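Local coordinates for tRNA (guanine-N(1)-)-methyltransferase (Corynebacterium diphtheriae, PDB 7KFF) that transfers a methyl group from S-adenosylmethionine to N1 of guanine in tRNA, as the SPOUT-family, trefoil-knotted methyltransferase TrmD, at the interface of chains A and B. Coordinates in Å, arbitrary orientation; residue numbers count along the deposited sequence, not the author numbering. Chains: chain A/B, tRNA (guanine-N(1)-)-methyltransferase.

The interface of chains A and B. Residues chain A 73-75, 169-170; chain B 221-222, 224.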
loop_
_atom_site.group_PDB
_atom_site.type_symbol
_atom_site.label_atom_id
_atom_site.label_comp_id
_atom_site.label_asym_id
_atom_site.label_seq_id
_atom_site.Cartn_x
_atom_site.Cartn_y
_atom_site.Cartn_z
ATOM N N PRO A 73 -1.182 -17.314 20.372
ATOM C CA PRO A 73 -0.411 -16.126 20.723
ATOM C C PRO A 73 -1.039 -14.878 20.123
ATOM O O PRO A 73 -1.994 -14.916 19.339
ATOM C CB PRO A 73 0.949 -16.402 20.080
ATOM C CG PRO A 73 0.591 -17.158 18.832
ATOM C CD PRO A 73 -0.652 -17.978 19.167
ATOM N N GLY A 74 -0.482 -13.761 20.515
ATOM C CA GLY A 74 -0.925 -12.503 19.985
ATOM C C GLY A 74 -1.986 -11.874 20.850
ATOM O O GLY A 74 -2.420 -12.404 21.877
HETATM N N MSE A 75 -2.421 -10.719 20.397
HETATM C CA MSE A 75 -3.445 -9.948 21.085
HETATM C C MSE A 75 -4.455 -9.475 20.074
HETATM O O MSE A 75 -4.109 -9.257 18.918
HETATM C CB MSE A 75 -2.788 -8.758 21.788
HETATM C CG MSE A 75 -1.769 -9.184 22.841
HETATM SE SE MSE A 75 -2.494 -10.241 24.317
HETATM C CE MSE A 75 -3.066 -8.710 25.454
ATOM N N TYR A 169 -1.584 -5.707 15.994
ATOM C CA TYR A 169 -1.532 -7.017 16.639
ATOM C C TYR A 169 -2.244 -8.019 15.728
ATOM O O TYR A 169 -1.938 -8.092 14.536
ATOM C CB TYR A 169 -2.059 -6.930 18.071
ATOM C CG TYR A 169 -1.517 -5.712 18.795
ATOM C CD1 TYR A 169 -0.161 -5.370 18.740
ATOM C CD2 TYR A 169 -2.374 -4.879 19.496
ATOM C CE1 TYR A 169 0.321 -4.239 19.397
ATOM C CE2 TYR A 169 -1.903 -3.769 20.171
ATOM C CZ TYR A 169 -0.559 -3.445 20.106
ATOM O OH TYR A 169 -0.086 -2.334 20.751
ATOM N N GLU A 170 -3.160 -8.824 16.269
ATOM C CA GLU A 170 -3.887 -9.770 15.422
ATOM C C GLU A 170 -5.052 -9.120 14.695
ATOM O O GLU A 170 -5.671 -9.746 13.826
ATOM C CB GLU A 170 -4.415 -10.926 16.264
ATOM C CG GLU A 170 -3.321 -11.752 16.919
ATOM C CD GLU A 170 -2.317 -12.284 15.917
ATOM O OE1 GLU A 170 -1.123 -11.922 16.018
ATOM O OE2 GLU A 170 -2.729 -13.065 15.030
ATOM N N THR B 221 5.718 -11.422 21.586
ATOM C CA THR B 221 4.276 -11.649 21.575
ATOM C C THR B 221 3.663 -11.741 20.181
ATOM O O THR B 221 2.590 -12.338 20.037
ATOM C CB THR B 221 3.550 -10.537 22.349
ATOM O OG1 THR B 221 4.029 -10.495 23.700
ATOM C CG2 THR B 221 2.038 -10.772 22.350
ATOM N N GLN B 222 4.292 -11.163 19.158
ATOM C CA GLN B 222 3.714 -11.151 17.817
ATOM C C GLN B 222 4.634 -11.761 16.765
ATOM O O GLN B 222 4.330 -11.681 15.568
ATOM C CB GLN B 222 3.303 -9.726 17.428
ATOM C CG GLN B 222 2.041 -9.234 18.142
ATOM C CD GLN B 222 0.766 -9.818 17.548
ATOM O OE1 GLN B 222 0.759 -10.286 16.409
ATOM N NE2 GLN B 222 -0.317 -9.789 18.317
ATOM N N HIS B 224 5.234 -14.884 16.081
ATOM C CA HIS B 224 4.804 -16.180 15.561
ATOM C C HIS B 224 4.596 -16.182 14.046
ATOM O O HIS B 224 3.768 -15.445 13.509
ATOM C CB HIS B 224 3.515 -16.625 16.272
ATOM C CG HIS B 224 2.458 -15.561 16.338
ATOM N ND1 HIS B 224 2.475 -14.550 17.276
ATOM C CD2 HIS B 224 1.353 -15.355 15.583
ATOM C CE1 HIS B 224 1.427 -13.765 17.093
ATOM N NE2 HIS B 224 0.731 -14.231 16.073
HETATM O O HOH W 1 0.775 -8.104 14.074
#
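A:Glu170 OE1 is the polar centre of this dimer contact. The ring N-H at B:His224 NE2 donates to A:Glu170 OE1 over 3.0 Å, the two side chains meeting tip to tip. The acceptor lies almost in the imidazole plane, but the ring approaches from above the carboxylate plane, 47° out of it, and the bond is bent at the hydrogen. B:Gln222 slides past A:Glu170 in the opposite direction, its amide nearly coplanar with the carboxylate. As modelled, B:Gln222 OE1 stands 2.5 Å from A:Glu170 OE1, a clash unless a proton is shared, while B:Gln222 NE2 faces another donor, the backbone A:Met75 N, at 3.1 Å. Turning the amide end for end, nitrogen donating to the carboxylate and oxygen accepting from the main chain, would remove both mismatches of donor and acceptor and is the likelier reading, although the first contact would still be unusually short. Water 1 bridges the modelled B:Gln222 OE1 to A:Tyr169 O, 2.8 Å from the latter, and could serve either amide orientation.

Apolar contacts flank these groups and may steady them. A:Pro73 CG lies over one face of the B:His224 ring, 3.6 Å from its centroid and offset toward the rim, as a CH-pi contact. The backbone CA of A:Tyr169 packs against B:Gln222 CD at 3.7 Å, while its phenol ring points away.

The torsions are consistent with this reach. B:His224 holds CG in the crowded position between backbone N and carbonyl carbon (chi1 48°), and A:Glu170 bends at chi2 (-55°). Behind them, A:Met75 O (selenomethionine) lies 2.8 Å from A:Glu170 N, bringing the two chain A segments together.

Those segments are loops, one leading into strand 76-77, the other between strand 161-165 and helix 174-180, within the stretch that contributes the S-adenosyl-L-homocysteine pocket. The chain B loop follows helix 200-211, and the two-fold axis repeats the contact with the chains exchanged.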